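Local coordinates for single-stranded DNA-binding protein (Enterobacter phage Enc34, PDB 5ODK), which probably binds single-stranded DNA through an OB fold and is thought to take part in phage DNA replication, at residues A[74-85]-A[151-162]. Residues are numbered along the deposited sequence; the frame is centred on the assembly and turned at random.
Sequences TKKNHKTGALKV and PWSQENKYGKRI
His78 lies between Ser153 and Glu155 of strand 144-156, just beyond the end of helix 61-76. Its CG stands anti to the backbone N (chi1 178°), which carries the ring to the strand. His78 CB is 3.5 Å from Ser153 OG, and CG also lies beside that oxygen. His78 ND1 hydrogen-bonds Ser153 OG at 2.7 Å; either atom could be the donor. CE1 lies near Glu155 CB, and CD2 near Glu155 OE1. At the far edge His78 NE2 donates to Glu155 OE1 (2.9 Å, N-H...O angle 149°). The donor meets this oxygen on its anti side but out of the carboxylate plane, and the ring and carboxylate planes are 57° apart. Thr80 OG1 donates to the syn lone pair of Glu155 OE1 at 2.7 Å. One face of the imidazole is covered by Leu83 CD2, 4.0 Å above its centre; Lys79 CG lies over the opposite face, offset toward the rim. A water bridges Ser153 OG to Thr74 O.

Apolar packing flanks this polar row. Thr74 CG2 rests on the backbone between Trp152 and Ser153. Leu83 CD1 packs on Lys160 CD, while Val85 CG2 meets Ile162 CG1 at 3.9 Å. Ile162 CD1 also reaches Lys75 CG. A second water joins Lys84 N to Lys160 NZ.

The contact fastens the end of helix 61-76 and the loop after it onto the beta hairpin of strands 144-156 and 159-173. Bonds at both ring nitrogens fix the rotation of the buried His78. The carboxylate at NE2 would probably favour a proton there, and two donors on OE1 hold the Glu155 carboxylate in place.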
loop_
_atom_site.group_PDB
_atom_site.type_symbol
_atom_site.label_atom_id
_atom_site.label_comp_id
_atom_site.label_asym_id
_atom_site.label_seq_id
_atom_site.Cartn_x
_atom_site.Cartn_y
_atom_site.Cartn_z
ATOM N N THR A 74 11.457 -8.829 -6.556
ATOM C CA THR A 74 10.554 -9.811 -5.975
ATOM C C THR A 74 10.287 -10.939 -6.988
ATOM O O THR A 74 10.277 -12.111 -6.637
ATOM C CB THR A 74 9.253 -9.122 -5.560
ATOM O OG1 THR A 74 9.559 -8.086 -4.628
ATOM C CG2 THR A 74 8.290 -10.092 -4.869
ATOM N N LYS A 75 10.119 -10.579 -8.267
ATOM C CA LYS A 75 9.978 -11.606 -9.320
ATOM C C LYS A 75 11.205 -12.523 -9.314
ATOM O O LYS A 75 11.088 -13.740 -9.435
ATOM C CB LYS A 75 9.846 -10.932 -10.701
ATOM C CG LYS A 75 8.540 -10.190 -10.964
ATOM C CD LYS A 75 8.622 -9.504 -12.320
ATOM C CE LYS A 75 7.409 -8.692 -12.689
ATOM N NZ LYS A 75 7.562 -8.018 -13.983
ATOM N N LYS A 76 12.388 -11.910 -9.228
ATOM C CA LYS A 76 13.647 -12.639 -9.357
ATOM C C LYS A 76 13.816 -13.694 -8.262
ATOM O O LYS A 76 14.404 -14.759 -8.491
ATOM C CB LYS A 76 14.808 -11.633 -9.328
ATOM C CG LYS A 76 16.175 -12.236 -9.580
ATOM C CD LYS A 76 17.235 -11.149 -9.623
ATOM C CE LYS A 76 18.629 -11.705 -9.796
ATOM N NZ LYS A 76 19.594 -10.608 -10.077
ATOM N N ASN A 77 13.292 -13.371 -7.070
ATOM C CA ASN A 77 13.536 -14.198 -5.884
ATOM C C ASN A 77 12.381 -15.097 -5.487
ATOM O O ASN A 77 12.350 -15.626 -4.367
ATOM C CB ASN A 77 14.025 -13.292 -4.771
ATOM C CG ASN A 77 15.454 -12.783 -5.060
ATOM O OD1 ASN A 77 16.322 -13.572 -5.384
ATOM N ND2 ASN A 77 15.656 -11.480 -5.034
ATOM N N HIS A 78 11.451 -15.303 -6.413
ATOM C CA HIS A 78 10.347 -16.199 -6.155
ATOM C C HIS A 78 10.797 -17.630 -5.851
ATOM O O HIS A 78 11.782 -18.125 -6.389
ATOM C CB HIS A 78 9.377 -16.145 -7.315
ATOM C CG HIS A 78 8.219 -17.063 -7.183
ATOM N ND1 HIS A 78 7.246 -16.910 -6.212
ATOM C CD2 HIS A 78 7.870 -18.154 -7.906
ATOM C CE1 HIS A 78 6.346 -17.868 -6.363
ATOM N NE2 HIS A 78 6.704 -18.645 -7.378
ATOM N N LYS A 79 10.051 -18.321 -4.987
ATOM C CA LYS A 79 10.513 -19.605 -4.484
ATOM C C LYS A 79 10.610 -20.750 -5.474
ATOM O O LYS A 79 11.291 -21.743 -5.182
ATOM C CB LYS A 79 9.724 -20.012 -3.247
ATOM C CG LYS A 79 8.261 -20.263 -3.513
ATOM C CD LYS A 79 7.573 -20.649 -2.210
ATOM C CE LYS A 79 6.078 -20.631 -2.336
ATOM N NZ LYS A 79 5.464 -21.190 -1.116
ATOM N N THR A 80 9.933 -20.651 -6.622
ATOM C CA THR A 80 10.121 -21.673 -7.672
ATOM C C THR A 80 11.084 -21.242 -8.773
ATOM O O THR A 80 11.189 -21.921 -9.809
ATOM C CB THR A 80 8.803 -22.100 -8.296
ATOM O OG1 THR A 80 8.287 -21.013 -9.048
ATOM C CG2 THR A 80 7.802 -22.550 -7.229
ATOM N N GLY A 81 11.852 -20.184 -8.513
ATOM C CA GLY A 81 12.725 -19.532 -9.491
ATOM C C GLY A 81 12.056 -18.300 -10.030
ATOM O O GLY A 81 10.890 -17.983 -9.696
ATOM N N ALA A 82 12.778 -17.555 -10.839
ATOM C CA ALA A 82 12.267 -16.294 -11.353
ATOM C C ALA A 82 10.863 -16.457 -11.931
ATOM O O ALA A 82 10.577 -17.401 -12.696
ATOM C CB ALA A 82 13.214 -15.718 -12.391
ATOM N N LEU A 83 9.978 -15.552 -11.510
ATOM C CA LEU A 83 8.571 -15.604 -11.859
ATOM C C LEU A 83 8.269 -14.509 -12.885
ATOM O O LEU A 83 8.672 -13.358 -12.707
ATOM C CB LEU A 83 7.728 -15.346 -10.625
ATOM C CG LEU A 83 6.217 -15.547 -10.735
ATOM C CD1 LEU A 83 5.892 -17.012 -10.986
ATOM C CD2 LEU A 83 5.549 -15.075 -9.485
ATOM N N LYS A 84 7.546 -14.852 -13.941
ATOM C CA LYS A 84 7.085 -13.859 -14.902
ATOM C C LYS A 84 5.661 -13.443 -14.511
ATOM O O LYS A 84 4.809 -14.301 -14.310
ATOM C CB LYS A 84 7.107 -14.424 -16.325
ATOM C CG LYS A 84 8.456 -14.932 -16.822
ATOM C CD LYS A 84 8.408 -15.439 -18.273
ATOM C CE LYS A 84 9.782 -15.768 -18.805
ATOM N NZ LYS A 84 9.725 -15.986 -20.282
ATOM N N VAL A 85 5.419 -12.136 -14.414
ATOM C CA VAL A 85 4.106 -11.612 -14.039
ATOM C C VAL A 85 3.705 -10.485 -14.982
ATOM O O VAL A 85 4.479 -9.552 -15.202
ATOM C CB VAL A 85 4.122 -11.109 -12.564
ATOM C CG1 VAL A 85 2.779 -10.571 -12.156
ATOM C CG2 VAL A 85 4.547 -12.230 -11.627
ATOM N N PRO A 151 6.439 -6.041 -1.079
ATOM C CA PRO A 151 5.956 -6.996 -2.090
ATOM C C PRO A 151 6.189 -8.458 -1.688
ATOM O O PRO A 151 7.063 -8.783 -0.866
ATOM C CB PRO A 151 6.854 -6.684 -3.285
ATOM C CG PRO A 151 7.329 -5.293 -3.081
ATOM C CD PRO A 151 7.570 -5.234 -1.593
ATOM N N TRP A 152 5.402 -9.335 -2.290
ATOM C CA TRP A 152 5.611 -10.782 -2.236
ATOM C C TRP A 152 5.061 -11.390 -3.522
ATOM O O TRP A 152 4.207 -10.814 -4.175
ATOM C CB TRP A 152 4.989 -11.418 -0.989
ATOM C CG TRP A 152 3.532 -11.309 -0.819
ATOM C CD1 TRP A 152 2.840 -10.235 -0.311
ATOM C CD2 TRP A 152 2.573 -12.330 -1.066
ATOM N NE1 TRP A 152 1.509 -10.509 -0.258
ATOM C CE2 TRP A 152 1.305 -11.804 -0.673
ATOM C CE3 TRP A 152 2.649 -13.652 -1.525
ATOM C CZ2 TRP A 152 0.128 -12.551 -0.761
ATOM C CZ3 TRP A 152 1.457 -14.407 -1.586
ATOM C CH2 TRP A 152 0.213 -13.841 -1.215
ATOM N N SER A 153 5.581 -12.561 -3.854
ATOM C CA SER A 153 5.234 -13.224 -5.089
ATOM C C SER A 153 4.313 -14.406 -4.832
ATOM O O SER A 153 4.453 -15.130 -3.840
ATOM C CB SER A 153 6.497 -13.656 -5.836
ATOM O OG SER A 153 7.316 -14.445 -5.011
ATOM N N GLN A 154 3.390 -14.610 -5.762
ATOM C CA GLN A 154 2.421 -15.685 -5.668
ATOM C C GLN A 154 2.285 -16.427 -6.982
ATOM O O GLN A 154 2.190 -15.807 -8.023
ATOM C CB GLN A 154 1.093 -15.125 -5.192
ATOM C CG GLN A 154 0.046 -16.177 -4.851
ATOM C CD GLN A 154 -1.191 -15.524 -4.296
ATOM O OE1 GLN A 154 -1.675 -14.533 -4.868
ATOM N NE2 GLN A 154 -1.722 -16.075 -3.204
ATOM N N GLU A 155 2.260 -17.744 -6.897
ATOM C CA GLU A 155 2.074 -18.588 -8.055
ATOM C C GLU A 155 1.206 -19.764 -7.637
ATOM O O GLU A 155 1.617 -20.599 -6.820
ATOM C CB GLU A 155 3.433 -19.074 -8.535
ATOM C CG GLU A 155 3.414 -20.011 -9.733
ATOM C CD GLU A 155 4.769 -20.591 -10.064
ATOM O OE1 GLU A 155 5.660 -20.610 -9.183
ATOM O OE2 GLU A 155 4.940 -21.047 -11.206
ATOM N N ASN A 156 -0.021 -19.786 -8.143
ATOM C CA ASN A 156 -0.958 -20.862 -7.849
ATOM C C ASN A 156 -1.930 -21.018 -9.002
ATOM O O ASN A 156 -1.783 -20.369 -10.032
ATOM C CB ASN A 156 -1.636 -20.644 -6.483
ATOM C CG ASN A 156 -2.491 -19.380 -6.419
ATOM O OD1 ASN A 156 -3.029 -18.919 -7.421
ATOM N ND2 ASN A 156 -2.578 -18.786 -5.226
ATOM N N LYS A 157 -2.930 -21.869 -8.829
ATOM C CA LYS A 157 -3.860 -22.129 -9.917
ATOM C C LYS A 157 -4.666 -20.891 -10.355
ATOM O O LYS A 157 -5.220 -20.876 -11.439
ATOM C CB LYS A 157 -4.793 -23.284 -9.551
ATOM C CG LYS A 157 -5.771 -23.014 -8.432
ATOM C CD LYS A 157 -6.491 -24.302 -8.071
ATOM C CE LYS A 157 -7.604 -24.052 -7.085
ATOM N NZ LYS A 157 -8.168 -25.334 -6.580
ATOM N N TYR A 158 -4.741 -19.868 -9.508
ATOM C CA TYR A 158 -5.452 -18.657 -9.863
ATOM C C TYR A 158 -4.602 -17.648 -10.604
ATOM O O TYR A 158 -5.120 -16.630 -11.028
ATOM C CB TYR A 158 -6.057 -18.003 -8.617
ATOM C CG TYR A 158 -6.972 -18.918 -7.864
ATOM C CD1 TYR A 158 -8.283 -19.075 -8.252
ATOM C CD2 TYR A 158 -6.520 -19.640 -6.767
ATOM C CE1 TYR A 158 -9.134 -19.935 -7.564
ATOM C CE2 TYR A 158 -7.351 -20.503 -6.083
ATOM C CZ TYR A 158 -8.653 -20.649 -6.484
ATOM O OH TYR A 158 -9.481 -21.500 -5.792
ATOM N N GLY A 159 -3.305 -17.924 -10.721
ATOM C CA GLY A 159 -2.381 -17.112 -11.518
ATOM C C GLY A 159 -1.081 -16.773 -10.817
ATOM O O GLY A 159 -0.798 -17.239 -9.701
ATOM N N LYS A 160 -0.319 -15.943 -11.503
ATOM C CA LYS A 160 0.981 -15.489 -11.082
ATOM C C LYS A 160 0.902 -13.991 -10.815
ATOM O O LYS A 160 0.485 -13.234 -11.684
ATOM C CB LYS A 160 2.009 -15.738 -12.170
ATOM C CG LYS A 160 2.255 -17.205 -12.477
ATOM C CD LYS A 160 3.213 -17.404 -13.670
ATOM C CE LYS A 160 3.511 -18.847 -14.040
ATOM N NZ LYS A 160 4.276 -18.879 -15.327
ATOM N N ARG A 161 1.253 -13.577 -9.593
ATOM C CA ARG A 161 1.020 -12.199 -9.148
ATOM C C ARG A 161 2.209 -11.691 -8.365
ATOM O O ARG A 161 2.944 -12.482 -7.725
ATOM C CB ARG A 161 -0.238 -12.083 -8.249
ATOM C CG ARG A 161 -1.577 -12.420 -8.912
ATOM C CD ARG A 161 -2.750 -12.267 -7.923
ATOM N NE ARG A 161 -4.101 -12.250 -8.547
ATOM C CZ ARG A 161 -4.850 -13.320 -8.857
ATOM N NH1 ARG A 161 -4.447 -14.561 -8.615
ATOM N NH2 ARG A 161 -6.039 -13.147 -9.428
ATOM N N ILE A 162 2.368 -10.363 -8.353
ATOM C CA ILE A 162 3.172 -9.719 -7.321
ATOM C C ILE A 162 2.180 -8.899 -6.489
ATOM O O ILE A 162 1.535 -7.983 -6.983
ATOM C CB ILE A 162 4.297 -8.810 -7.848
ATOM C CG1 ILE A 162 5.237 -9.588 -8.817
ATOM C CG2 ILE A 162 5.084 -8.215 -6.694
ATOM C CD1 ILE A 162 5.972 -10.759 -8.196
HETATM O O HOH W 1 9.728 -13.288 -4.192
HETATM O O HOH W 2 6.972 -17.617 -14.677
#